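Local coordinates for DUF6844 domain-containing protein (Francisella tularensis subsp. tularensis, PDB 4QVR) that is of unknown function, probably carries an export signal, and belongs to the DUF6844 family, at residues D90-S93 and N99-M102; Y115-S120 and I154-A159; K206-L211 and E225-A230; K239-G244 and T379-I384; D302-K307 and T426-R431. One frame throughout, in Å; residues are numbered along the deposited sequence. Where two conformers were deposited one is given.

Interaction 1: residues D90-S93 and N99-M102; sequences DKRS and NDVM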
# COMPACT_ATOMS: atom_id res chain seq x y z
N ASP A 90 -20.92 10.18 -19.06
CA ASP A 90 -20.37 8.93 -18.50
C ASP A 90 -21.20 8.56 -17.30
O ASP A 90 -21.18 9.26 -16.30
CB ASP A 90 -18.90 9.15 -18.09
CG ASP A 90 -18.23 7.90 -17.53
OD1 ASP A 90 -18.88 6.86 -17.27
OD2 ASP A 90 -17.00 7.95 -17.35
N LYS A 91 -21.92 7.46 -17.39
CA LYS A 91 -22.80 7.00 -16.31
C LYS A 91 -22.14 6.08 -15.29
O LYS A 91 -22.80 5.60 -14.35
CB LYS A 91 -24.00 6.26 -16.90
CG LYS A 91 -24.78 7.06 -17.92
CD LYS A 91 -25.18 8.39 -17.34
CE LYS A 91 -26.16 9.10 -18.26
NZ LYS A 91 -26.47 10.44 -17.70
N ARG A 92 -20.85 5.81 -15.45
CA ARG A 92 -20.18 4.94 -14.53
C ARG A 92 -20.04 5.54 -13.14
O ARG A 92 -19.99 6.76 -12.97
CB ARG A 92 -18.80 4.60 -15.05
CG ARG A 92 -18.80 3.75 -16.32
CD ARG A 92 -17.39 3.52 -16.80
NE ARG A 92 -16.79 4.80 -17.11
CZ ARG A 92 -15.51 4.99 -17.41
NH1 ARG A 92 -14.67 3.97 -17.45
NH2 ARG A 92 -15.08 6.22 -17.64
N SER A 93 -20.02 4.67 -12.14
CA SER A 93 -19.76 5.06 -10.79
C SER A 93 -18.24 5.22 -10.65
O SER A 93 -17.45 4.73 -11.50
CB SER A 93 -20.21 3.96 -9.83
OG SER A 93 -19.45 2.78 -10.06
N ASN A 99 -11.91 0.83 -11.73
CA ASN A 99 -11.66 -0.52 -12.18
C ASN A 99 -11.29 -0.55 -13.66
O ASN A 99 -10.40 -1.29 -14.05
CB ASN A 99 -12.87 -1.43 -11.93
CG ASN A 99 -13.01 -1.82 -10.47
OD1 ASN A 99 -14.09 -1.74 -9.90
ND2 ASN A 99 -11.88 -2.21 -9.83
N ASP A 100 -11.97 0.24 -14.48
CA ASP A 100 -11.66 0.26 -15.92
C ASP A 100 -10.27 0.78 -16.16
O ASP A 100 -9.49 0.13 -16.86
CB ASP A 100 -12.65 1.09 -16.72
CG ASP A 100 -14.02 0.43 -16.82
OD1 ASP A 100 -14.15 -0.79 -16.57
OD2 ASP A 100 -14.98 1.15 -17.18
N VAL A 101 -9.93 1.93 -15.58
CA VAL A 101 -8.60 2.49 -15.80
C VAL A 101 -7.50 1.61 -15.20
O VAL A 101 -6.42 1.52 -15.76
CB VAL A 101 -8.48 3.93 -15.31
CG1 VAL A 101 -9.50 4.82 -16.00
CG2 VAL A 101 -8.64 4.00 -13.81
N MSE A 102 -7.76 0.95 -14.08
CA MSE A 102 -6.72 0.08 -13.51
C MSE A 102 -6.56 -1.17 -14.34
O MSE A 102 -5.43 -1.56 -14.57
CB MSE A 102 -6.89 -0.22 -12.04
CG MSE A 102 -6.77 1.07 -11.25
SE MSE A 102 -7.00 0.58 -9.37
CE MSE A 102 -8.79 -0.20 -9.19

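Interaction 2: residues Y115-S120 and I154-A159; sequences YDYVGS and ISFISA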
# COMPACT_ATOMS: atom_id res chain seq x y z
N TYR A 115 5.14 -9.61 -13.30
CA TYR A 115 5.22 -9.89 -11.85
C TYR A 115 4.40 -11.10 -11.47
O TYR A 115 3.42 -11.42 -12.14
CB TYR A 115 4.79 -8.66 -11.04
CG TYR A 115 5.61 -7.46 -11.41
CD1 TYR A 115 6.91 -7.32 -10.94
CD2 TYR A 115 5.09 -6.48 -12.25
CE1 TYR A 115 7.69 -6.23 -11.31
CE2 TYR A 115 5.86 -5.38 -12.61
CZ TYR A 115 7.15 -5.27 -12.15
OH TYR A 115 7.92 -4.19 -12.50
N ASP A 116 4.81 -11.79 -10.40
CA ASP A 116 4.10 -13.00 -9.94
C ASP A 116 2.74 -12.68 -9.37
O ASP A 116 1.86 -13.53 -9.33
CB ASP A 116 4.89 -13.76 -8.88
CG ASP A 116 6.21 -14.31 -9.40
OD1 ASP A 116 6.38 -14.55 -10.63
OD2 ASP A 116 7.08 -14.55 -8.53
N TYR A 117 2.55 -11.46 -8.90
CA TYR A 117 1.25 -11.06 -8.37
C TYR A 117 0.99 -9.61 -8.72
O TYR A 117 1.86 -8.76 -8.56
CB TYR A 117 1.19 -11.27 -6.85
CG TYR A 117 -0.11 -10.78 -6.20
CD1 TYR A 117 -0.26 -9.45 -5.87
CD2 TYR A 117 -1.16 -11.64 -5.98
CE1 TYR A 117 -1.44 -8.98 -5.32
CE2 TYR A 117 -2.34 -11.19 -5.42
CZ TYR A 117 -2.47 -9.86 -5.08
OH TYR A 117 -3.63 -9.41 -4.52
N VAL A 118 -0.23 -9.34 -9.19
CA VAL A 118 -0.67 -7.98 -9.49
C VAL A 118 -2.05 -7.85 -8.90
O VAL A 118 -2.92 -8.69 -9.14
CB VAL A 118 -0.72 -7.69 -11.01
CG1 VAL A 118 -1.13 -6.24 -11.27
CG2 VAL A 118 0.62 -7.94 -11.65
N GLY A 119 -2.26 -6.78 -8.16
CA GLY A 119 -3.53 -6.54 -7.53
C GLY A 119 -3.98 -5.10 -7.68
O GLY A 119 -3.21 -4.21 -8.01
N SER A 120 -5.25 -4.89 -7.47
CA SER A 120 -5.78 -3.54 -7.50
C SER A 120 -6.88 -3.39 -6.42
O SER A 120 -7.55 -4.37 -6.04
CB SER A 120 -6.28 -3.22 -8.90
OG SER A 120 -7.32 -4.06 -9.28
N ILE A 154 -2.55 -10.83 1.09
CA ILE A 154 -2.38 -11.80 2.16
C ILE A 154 -3.40 -12.93 2.08
O ILE A 154 -3.06 -14.11 2.21
CB ILE A 154 -2.42 -11.11 3.54
CG1 ILE A 154 -1.17 -10.22 3.67
CG2 ILE A 154 -2.44 -12.14 4.67
CD1 ILE A 154 -1.21 -9.29 4.86
N SER A 155 -4.64 -12.56 1.82
CA SER A 155 -5.73 -13.51 1.69
C SER A 155 -5.45 -14.49 0.54
O SER A 155 -5.69 -15.68 0.65
CB SER A 155 -7.03 -12.74 1.42
OG SER A 155 -8.15 -13.60 1.38
N PHE A 156 -4.93 -13.97 -0.55
CA PHE A 156 -4.57 -14.75 -1.71
C PHE A 156 -3.42 -15.70 -1.35
O PHE A 156 -3.45 -16.87 -1.69
CB PHE A 156 -4.19 -13.80 -2.84
CG PHE A 156 -3.86 -14.49 -4.10
CD1 PHE A 156 -2.62 -15.08 -4.28
CD2 PHE A 156 -4.80 -14.55 -5.13
CE1 PHE A 156 -2.31 -15.74 -5.45
CE2 PHE A 156 -4.49 -15.21 -6.31
CZ PHE A 156 -3.25 -15.81 -6.47
N ILE A 157 -2.41 -15.19 -0.66
CA ILE A 157 -1.33 -16.05 -0.21
C ILE A 157 -1.84 -17.17 0.72
O ILE A 157 -1.43 -18.32 0.58
CB ILE A 157 -0.24 -15.24 0.52
CG1 ILE A 157 0.52 -14.39 -0.48
CG2 ILE A 157 0.75 -16.16 1.23
CD1 ILE A 157 1.13 -15.21 -1.61
N SER A 158 -2.75 -16.85 1.63
CA SER A 158 -3.27 -17.85 2.59
C SER A 158 -3.99 -19.02 1.92
O SER A 158 -4.01 -20.13 2.45
CB SER A 158 -4.20 -17.23 3.62
OG SER A 158 -5.42 -16.81 3.03
N ALA A 159 -4.60 -18.77 0.77
CA ALA A 159 -5.33 -19.81 0.04
C ALA A 159 -4.41 -20.74 -0.78
O ALA A 159 -4.67 -21.95 -0.86
CB ALA A 159 -6.35 -19.15 -0.86

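Interaction 3: residues K206-L211 and E225-A230; sequences KLDNQL and EEKKKA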
# COMPACT_ATOMS: atom_id res chain seq x y z
N LYS A 206 -1.07 -34.45 26.03
CA LYS A 206 -0.19 -33.47 25.40
C LYS A 206 -0.88 -32.85 24.21
O LYS A 206 -0.67 -31.67 23.93
CB LYS A 206 1.17 -34.05 25.07
CG LYS A 206 1.96 -34.30 26.35
CD LYS A 206 3.35 -34.88 26.14
CE LYS A 206 3.31 -36.28 25.55
NZ LYS A 206 4.65 -36.95 25.58
N LEU A 207 -1.70 -33.62 23.50
CA LEU A 207 -2.50 -33.05 22.40
C LEU A 207 -3.41 -32.00 22.98
O LEU A 207 -3.43 -30.89 22.51
CB LEU A 207 -3.37 -34.09 21.69
CG LEU A 207 -2.79 -34.86 20.52
CD1 LEU A 207 -3.76 -35.97 20.13
CD2 LEU A 207 -2.55 -33.92 19.36
N ASP A 208 -4.18 -32.38 23.99
CA ASP A 208 -5.10 -31.43 24.65
C ASP A 208 -4.39 -30.15 25.06
O ASP A 208 -4.95 -29.09 24.92
CB ASP A 208 -5.74 -32.06 25.90
CG ASP A 208 -6.63 -33.26 25.58
OD1 ASP A 208 -7.13 -33.38 24.44
OD2 ASP A 208 -6.85 -34.09 26.50
N ASN A 209 -3.18 -30.24 25.61
CA ASN A 209 -2.44 -29.04 25.99
C ASN A 209 -2.17 -28.17 24.75
O ASN A 209 -2.29 -26.94 24.79
CB ASN A 209 -1.11 -29.38 26.67
CG ASN A 209 -1.26 -29.82 28.13
OD1 ASN A 209 -2.36 -30.10 28.64
ND2 ASN A 209 -0.12 -29.87 28.82
N GLN A 210 -1.80 -28.80 23.65
CA GLN A 210 -1.52 -28.05 22.42
C GLN A 210 -2.77 -27.40 21.87
O GLN A 210 -2.71 -26.29 21.35
CB GLN A 210 -0.92 -28.97 21.38
CG GLN A 210 0.47 -29.45 21.72
CD GLN A 210 1.02 -30.32 20.62
OE1 GLN A 210 1.73 -29.83 19.74
NE2 GLN A 210 0.61 -31.57 20.60
N LEU A 211 -3.90 -28.09 21.95
CA LEU A 211 -5.14 -27.47 21.50
C LEU A 211 -5.44 -26.25 22.36
O LEU A 211 -5.75 -25.20 21.84
CB LEU A 211 -6.31 -28.42 21.59
CG LEU A 211 -6.34 -29.61 20.63
CD1 LEU A 211 -7.53 -30.50 20.99
CD2 LEU A 211 -6.45 -29.17 19.19
N GLU A 225 -7.93 -38.26 16.39
CA GLU A 225 -7.66 -37.89 14.99
C GLU A 225 -8.33 -36.57 14.67
O GLU A 225 -7.83 -35.81 13.85
CB GLU A 225 -8.16 -38.95 13.98
CG GLU A 225 -7.30 -40.20 13.86
CD GLU A 225 -5.84 -39.88 13.53
OE1 GLU A 225 -5.60 -39.02 12.66
OE2 GLU A 225 -4.94 -40.51 14.13
N GLU A 226 -9.47 -36.31 15.30
CA GLU A 226 -10.20 -35.09 15.07
C GLU A 226 -9.44 -33.94 15.74
O GLU A 226 -9.41 -32.82 15.23
CB GLU A 226 -11.62 -35.23 15.59
CG GLU A 226 -12.54 -34.11 15.18
CD GLU A 226 -14.01 -34.43 15.39
OE1 GLU A 226 -14.34 -35.57 15.79
OE2 GLU A 226 -14.83 -33.53 15.14
N LYS A 227 -8.80 -34.24 16.87
CA LYS A 227 -7.99 -33.26 17.58
C LYS A 227 -6.72 -32.98 16.80
O LYS A 227 -6.30 -31.83 16.67
CB LYS A 227 -7.64 -33.74 18.99
CG LYS A 227 -8.84 -33.79 19.94
CD LYS A 227 -8.47 -34.41 21.28
CE LYS A 227 -9.66 -34.37 22.23
NZ LYS A 227 -9.35 -34.96 23.55
N LYS A 228 -6.09 -34.04 16.29
CA LYS A 228 -4.85 -33.89 15.52
C LYS A 228 -5.01 -33.02 14.27
O LYS A 228 -4.12 -32.23 13.95
CB LYS A 228 -4.28 -35.26 15.12
CG LYS A 228 -3.76 -36.09 16.29
CD LYS A 228 -3.51 -37.53 15.88
CE LYS A 228 -3.14 -38.41 17.06
NZ LYS A 228 -2.99 -39.82 16.62
N LYS A 229 -6.14 -33.15 13.57
CA LYS A 229 -6.35 -32.38 12.34
C LYS A 229 -6.72 -30.94 12.61
O LYS A 229 -6.31 -30.05 11.88
CB LYS A 229 -7.41 -33.03 11.43
CG LYS A 229 -8.85 -32.96 11.93
CD LYS A 229 -9.79 -33.65 10.93
CE LYS A 229 -11.23 -33.70 11.44
NZ LYS A 229 -12.12 -34.51 10.56
N ALA A 230 -7.51 -30.71 13.65
CA ALA A 230 -7.91 -29.35 14.01
C ALA A 230 -6.67 -28.57 14.37
O ALA A 230 -6.60 -27.37 14.12
CB ALA A 230 -8.87 -29.37 15.19

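Interaction 4: residues K239-G244 and T379-I384; sequences KSLTTG and TMSEDI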
# COMPACT_ATOMS: atom_id res chain seq x y z
N LYS A 239 0.86 -20.57 9.58
CA LYS A 239 1.98 -20.61 8.64
C LYS A 239 1.67 -19.72 7.42
O LYS A 239 2.44 -18.85 7.09
CB LYS A 239 2.24 -22.07 8.23
CG LYS A 239 3.43 -22.28 7.32
CD LYS A 239 3.66 -23.78 7.07
CE LYS A 239 4.88 -24.03 6.19
NZ LYS A 239 4.78 -23.39 4.85
N SER A 240 0.51 -19.94 6.80
CA SER A 240 0.05 -19.15 5.66
C SER A 240 0.09 -17.65 5.89
O SER A 240 0.59 -16.90 5.05
CB SER A 240 -1.39 -19.49 5.33
OG SER A 240 -1.46 -20.71 4.64
N LEU A 241 -0.48 -17.22 7.00
CA LEU A 241 -0.57 -15.81 7.35
C LEU A 241 0.77 -15.19 7.64
O LEU A 241 1.00 -14.03 7.27
CB LEU A 241 -1.49 -15.63 8.55
CG LEU A 241 -2.96 -15.90 8.23
CD1 LEU A 241 -3.83 -15.91 9.49
CD2 LEU A 241 -3.44 -14.85 7.23
N THR A 242 1.63 -15.93 8.32
CA THR A 242 2.97 -15.46 8.63
C THR A 242 3.75 -15.23 7.34
O THR A 242 4.51 -14.31 7.24
CB THR A 242 3.74 -16.47 9.51
OG1 THR A 242 3.10 -16.56 10.78
CG2 THR A 242 5.15 -16.00 9.77
N THR A 243 3.54 -16.08 6.35
CA THR A 243 4.23 -15.93 5.10
C THR A 243 3.71 -14.67 4.41
O THR A 243 4.49 -13.85 3.95
CB THR A 243 4.07 -17.19 4.25
OG1 THR A 243 4.72 -18.28 4.92
CG2 THR A 243 4.70 -17.00 2.87
N GLY A 244 2.37 -14.52 4.41
CA GLY A 244 1.72 -13.36 3.86
C GLY A 244 2.11 -12.03 4.47
O GLY A 244 2.36 -11.07 3.73
N THR A 379 2.44 -12.79 15.71
CA THR A 379 1.47 -12.28 16.67
C THR A 379 0.19 -11.86 15.97
O THR A 379 -0.90 -12.12 16.46
CB THR A 379 2.07 -11.10 17.45
OG1 THR A 379 3.35 -11.49 17.95
CG2 THR A 379 1.15 -10.69 18.61
N MSE A 380 0.32 -11.23 14.80
CA MSE A 380 -0.85 -10.80 14.05
C MSE A 380 -1.60 -11.97 13.48
O MSE A 380 -2.83 -11.94 13.40
CB MSE A 380 -0.45 -9.93 12.87
CG MSE A 380 -0.13 -8.51 13.30
SE MSE A 380 -0.18 -7.47 11.64
CE MSE A 380 -2.13 -7.26 11.66
N SER A 381 -0.87 -12.99 13.03
CA SER A 381 -1.52 -14.18 12.48
C SER A 381 -2.24 -14.96 13.59
O SER A 381 -3.31 -15.52 13.36
CB SER A 381 -0.49 -15.09 11.81
OG SER A 381 0.18 -14.41 10.78
N GLU A 382 -1.66 -14.99 14.78
CA GLU A 382 -2.30 -15.68 15.92
C GLU A 382 -3.54 -14.92 16.36
O GLU A 382 -4.61 -15.49 16.57
CB GLU A 382 -1.32 -15.80 17.08
CG GLU A 382 -0.15 -16.73 16.80
CD GLU A 382 0.92 -16.69 17.87
OE1 GLU A 382 0.95 -15.70 18.65
OE2 GLU A 382 1.74 -17.63 17.93
N ASP A 383 -3.38 -13.60 16.45
CA ASP A 383 -4.43 -12.70 16.89
C ASP A 383 -5.65 -12.74 15.94
O ASP A 383 -6.77 -12.53 16.38
CB ASP A 383 -3.86 -11.27 16.99
CG ASP A 383 -4.45 -10.48 18.14
OD1 ASP A 383 -4.76 -11.08 19.19
OD2 ASP A 383 -4.52 -9.24 18.02
N ILE A 384 -5.41 -13.02 14.66
CA ILE A 384 -6.50 -13.11 13.67
C ILE A 384 -7.23 -14.44 13.70
O ILE A 384 -8.45 -14.47 13.61
CB ILE A 384 -5.98 -12.85 12.23
CG1 ILE A 384 -5.69 -11.37 12.03
CG2 ILE A 384 -7.02 -13.27 11.19
CD1 ILE A 384 -5.11 -11.05 10.67

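Interaction 5: residues D302-K307 and T426-R431; sequences DLYKDK and TVKRWR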
# COMPACT_ATOMS: atom_id res chain seq x y z
N ASP A 302 14.98 14.29 -12.25
CA ASP A 302 15.04 14.17 -13.69
C ASP A 302 13.80 13.37 -14.18
O ASP A 302 13.37 13.56 -15.31
CB ASP A 302 16.36 13.49 -14.09
CG ASP A 302 16.99 14.09 -15.34
OD1 ASP A 302 16.66 15.24 -15.71
OD2 ASP A 302 17.87 13.43 -15.93
N LEU A 303 13.25 12.50 -13.34
CA LEU A 303 12.02 11.74 -13.68
C LEU A 303 10.77 12.63 -13.60
O LEU A 303 9.69 12.21 -14.04
CB LEU A 303 11.80 10.53 -12.76
CG LEU A 303 12.83 9.40 -12.67
CD1 LEU A 303 12.37 8.39 -11.62
CD2 LEU A 303 13.06 8.70 -14.01
N TYR A 304 10.90 13.81 -12.98
CA TYR A 304 9.82 14.79 -12.87
C TYR A 304 10.23 15.95 -13.73
O TYR A 304 10.35 17.08 -13.27
CB TYR A 304 9.62 15.22 -11.42
CG TYR A 304 9.15 14.06 -10.61
CD1 TYR A 304 7.87 13.55 -10.80
CD2 TYR A 304 9.98 13.43 -9.70
CE1 TYR A 304 7.42 12.45 -10.09
CE2 TYR A 304 9.54 12.33 -8.99
CZ TYR A 304 8.25 11.85 -9.18
OH TYR A 304 7.80 10.75 -8.48
N LYS A 305 10.43 15.61 -15.00
CA LYS A 305 10.91 16.52 -16.04
C LYS A 305 10.13 17.83 -16.20
O LYS A 305 10.49 18.85 -15.58
CB LYS A 305 10.95 15.74 -17.38
CG LYS A 305 12.04 16.14 -18.37
CD LYS A 305 11.88 17.53 -18.95
CE LYS A 305 12.99 17.81 -19.95
NZ LYS A 305 12.89 19.16 -20.57
N ASP A 306 9.08 17.83 -17.02
CA ASP A 306 8.15 18.95 -17.02
C ASP A 306 6.79 18.40 -16.61
O ASP A 306 5.76 18.70 -17.22
CB ASP A 306 8.11 19.68 -18.37
CG ASP A 306 9.36 20.53 -18.60
OD1 ASP A 306 10.48 19.98 -18.59
OD2 ASP A 306 9.22 21.75 -18.81
N LYS A 307 6.81 17.58 -15.55
CA LYS A 307 5.59 16.99 -15.02
C LYS A 307 4.90 18.12 -14.23
O LYS A 307 5.36 18.53 -13.17
CB LYS A 307 5.94 15.76 -14.16
CG LYS A 307 4.88 14.65 -14.11
CD LYS A 307 5.49 13.32 -13.65
CE LYS A 307 4.53 12.11 -13.66
NZ LYS A 307 3.46 12.04 -12.60
N THR A 426 13.41 17.03 -0.35
CA THR A 426 12.34 17.36 -1.24
C THR A 426 12.93 17.38 -2.63
O THR A 426 13.90 18.08 -2.86
CB THR A 426 11.79 18.74 -0.89
OG1 THR A 426 11.33 18.71 0.46
CG2 THR A 426 10.64 19.15 -1.83
N VAL A 427 12.36 16.61 -3.56
CA VAL A 427 12.89 16.63 -4.92
C VAL A 427 11.94 17.24 -5.91
O VAL A 427 12.27 17.38 -7.08
CB VAL A 427 13.34 15.25 -5.42
CG1 VAL A 427 14.48 14.73 -4.56
CG2 VAL A 427 12.18 14.29 -5.47
N LYS A 428 10.76 17.64 -5.46
CA LYS A 428 9.78 18.23 -6.36
C LYS A 428 8.72 18.94 -5.55
O LYS A 428 8.36 18.50 -4.47
CB LYS A 428 9.14 17.13 -7.21
CG LYS A 428 8.10 17.55 -8.23
CD LYS A 428 8.67 18.36 -9.37
CE LYS A 428 7.59 18.64 -10.40
NZ LYS A 428 8.08 19.55 -11.48
N ARG A 429 8.26 20.06 -6.07
CA ARG A 429 7.20 20.84 -5.46
C ARG A 429 6.35 21.27 -6.64
O ARG A 429 6.87 21.48 -7.73
CB ARG A 429 7.78 22.04 -4.71
CG ARG A 429 8.63 21.63 -3.51
CD ARG A 429 9.75 22.61 -3.23
NE ARG A 429 9.32 23.87 -2.63
CZ ARG A 429 9.39 24.15 -1.33
NH1 ARG A 429 8.98 25.34 -0.89
NH2 ARG A 429 9.88 23.26 -0.46
N TRP A 430 5.04 21.30 -6.46
CA TRP A 430 4.13 21.71 -7.52
C TRP A 430 2.87 22.33 -6.91
O TRP A 430 2.60 22.20 -5.73
CB TRP A 430 3.77 20.52 -8.40
CG TRP A 430 3.15 19.36 -7.65
CD1 TRP A 430 3.83 18.32 -7.08
CD2 TRP A 430 1.76 19.12 -7.41
NE1 TRP A 430 2.94 17.44 -6.49
CE2 TRP A 430 1.66 17.91 -6.69
CE3 TRP A 430 0.59 19.80 -7.75
CZ2 TRP A 430 0.44 17.37 -6.29
CZ3 TRP A 430 -0.63 19.27 -7.34
CH2 TRP A 430 -0.69 18.05 -6.63
N ARG A 431 2.10 22.96 -7.77
CA ARG A 431 0.94 23.70 -7.38
C ARG A 431 -0.09 23.56 -8.48
O ARG A 431 0.22 23.66 -9.67
CB ARG A 431 1.36 25.15 -7.22
CG ARG A 431 0.29 26.15 -6.84
CD ARG A 431 0.88 27.54 -6.77
NE ARG A 431 -0.14 28.58 -6.63
CZ ARG A 431 -0.90 28.99 -7.63
NH1 ARG A 431 -1.80 29.95 -7.43
NH2 ARG A 431 -0.79 28.43 -8.84

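Interaction 1: residues D90-S93 and N99-M102
Arg92 reaches across to Asp100 with a single nitrogen: its NH1 donates to OD2 of Asp100 at 2.8 Å, a fairly straight bond (158° at the hydrogen) that uses the anti lone pair of OD2. The two side chains approach from opposing sides; their planes are 23° apart, and OD2 sits at the guanidinium edge, in its plane. CD of Arg92 also brushes that oxygen, 3.4 Å from Asp100 OD2. The tight part is on the other edge of the guanidinium, where Asp90 is gripped side-on: Arg92 NE donates to Asp90 OD1 at 2.9 Å and Arg92 NH2 to Asp90 OD2 at 2.6 Å. A bend at chi3 (-61°) turns the guanidinium so that both carboxylates can meet its edge. The hold on Asp100 is looser, one salt bridge between partly exposed residues at the surface, with the nearest CA atoms, of Arg92 and Asp100, still 9.8 Å apart. Two negative partners probably steady the charge on Arg92. Asp90 OD1 also accepts the backbone N of Arg92, closing an Asx turn. The whole is a surface salt-bridge network tying the Asx turn to helix 94-108, with Ser93 at its N-cap.

Interaction 2: residues Y115-S120 and I154-A159
Tyr117, near the beginning of strand 117-126, comes closest to helix 134-159 at Phe156, with 9.6 Å between their CA atoms, a gap the two rings bridge. Both residues point their CB toward the other segment, and in both CG lies anti to the backbone N (chi1 175° in Tyr117), which swings each ring out from its backbone into the gap. The two side chains run past one another, pointing opposite ways, and meet as a T-shaped pair: the Tyr117 edge is directed at one face of Phe156, with centroids 5.3 Å apart and planes at 67°. CE2 of Tyr117 does the touching, 3.9 Å from CG of Phe156, and it lies above the rim of that ring and not over its middle. CD2 of Tyr117 follows at 4.1 Å from Phe156 CD1. Tyr117 makes a second edge-to-face pair with Tyr153, and pairs through its backbone with Tyr273 of the adjacent strand. Ser155 OG bonds to the backbone O of Ile400, and Ser158 OG makes a weak bond to its N. No hydrogen bond links the two segments, so the contact rests on dispersion and the weak pull of ring C-H groups on an aromatic face.

Interaction 3: residues K206-L211 and E225-A230
Lys227 carries this contact, laying its aliphatic chain across Leu211 and bringing its amino group to Asp208. The leucine is crossed at about a right angle, with CD1 of Leu211 3.7 Å from CG of Lys227; its other methyl, CD2, rests 3.7 Å from the backbone O of Lys227. Beyond CG the lysine is fully extended, every torsion near 180°, which carries NZ to 2.9 Å from OD1 of Asp208, on the syn lone pair of that oxygen. The result is a hydrogen-bonded salt bridge at the border of an apolar patch. One turn before Leu211, Leu207 packs against the stem of Lys228, again at about a right angle: CD1 of Leu207 lies 3.8 Å from CG of Lys228.

The second shell holds these groups in place. NZ of Lys228 makes a longer salt bridge, 3.2 Å, to OE2 of Glu225 on its own helix, meeting the carboxylate from above its plane. Extended, Lys228 sets CG against Leu207 while its end meets Glu225. Phe221, in the connecting loop, touches Lys227 and Ala230, and Pro218 touches Asp208. Leu231, just past the second segment, packs on Leu207, Gln210 and Leu211 and so continues the apolar seam.

The two segments run in roughly the same direction, their axes 37° apart and 10.2 Å at closest approach. Helix 203-213 thus lies beside the first turns of the long helix 224-246, joined to it by the loop that holds Pro218 and Phe221, at a surface site about 38 Å from the centre of the chain.

Interaction 4: residues K239-G244 and T379-I384
Helix 239-244 and helix 379-384 meet at Leu241 and Ser381, their axes 8.7 Å apart at closest approach and running in largely opposed directions, 136° between them. This is a close helix-helix crossing, and the small side chain of Ser381 is consistent with the 5.5 Å between the CA atoms of Leu241 and Ser381. Both residues aim their CB toward the opposite helix, and the two CB atoms stand 3.5 Å apart, tighter than usual for carbons.

Leu241 does most of the covering from the first helix. Its CG lies anti to the carbonyl carbon (chi1 -70°), and CD1 of Leu241 extends past the serine backbone to 3.9 Å from O of Ser381. CD1 of Leu241 also comes within 4.5 Å of CG2 of Ile384, one turn on, a looser apolar touch. Thr242 adds its OG1, 3.6 Å from OG of Ser381, but no hydrogen bond joins the two segments. Each hydroxyl turns back to its own helix: OG of Ser381 bonds to the backbone O of Ala377, and OG1 of Thr242 to that of Ile238. Both hydroxyls are thus satisfied within their own helices.

Phe245, next along helix 224-246, packs on Met380, Ser381 and Ile384, and helix 402-415 meets Met380 and Ile384 through Thr408, so the crossing belongs to a bundle of helices. At its tightest point OG of Ser381 is pressed close against CB of Leu241, at 3.0 Å.

Interaction 5: residues D302-K307 and T426-R431
Lys428 leans from edge strand 424-433 of the four-stranded antiparallel sheet onto the loop that follows helix 300-303, and it does so from a classic beta bulge, where two successive residues, Val427 and Lys428, stand opposite the single Val445 of strand 440-448. Its CB points toward the loop. CG is set anti to the backbone N (chi1 -179°) and lies obliquely beside the ring of Tyr304. A bend at chi2 (68°) then directs the rest of the chain along the loop backbone: CD of Lys428 packs 3.9 Å from CB of Tyr304, and CE of Lys428 follows at 4.1 Å from that same CB. CE of Lys428 also comes within 3.6 Å of O of Lys307. At the tip, NZ of Lys428 gives a weak hydrogen bond to O of Lys307, and the carbonyl O of Tyr304 lies near that NZ at 3.8 Å, so the ammonium sits close to two backbone oxygens of one loop.

The loop side is held by its own partners. Tyr304 sends its hydroxyl to that of Tyr333, with Leu331 and Ile77 against its side chain, while Lys307 directs its amino group away to Asp315 and to the backbone O of Asp311. These bonds probably limit the movement of the loop against which Lys428 lies. Ser301, just before the loop segment, also reaches the strand by a hydrogen bond from its OG to O of Val427. The aliphatic stretch of Lys428 thus carries the packing, and its NZ ends the contact 3.4 Å from O of Lys307.

In the fold
The five contacts open in order along the chain, though interactions 4 and 5 interleave, with 302-307 falling between the segments of interaction 4. Interactions 3 and 4, their centres about 20 Å apart, share helix 224-246, which links the outlying helix 203-213 to the body. Interaction 2 touches interaction 4 where Ile154 meets Leu241, centres about 15 Å apart, and interaction 1 where Met102 of helix 94-108 packs on Ser120 of strand 117-126, in the three-stranded sheet. Interaction 5 lies on the four-stranded sheet, on the opposite side of the chain's centre from interaction 3, their centres about 59 Å apart. The molecule is thus elongated, a helical arm projecting from a body with two antiparallel sheets.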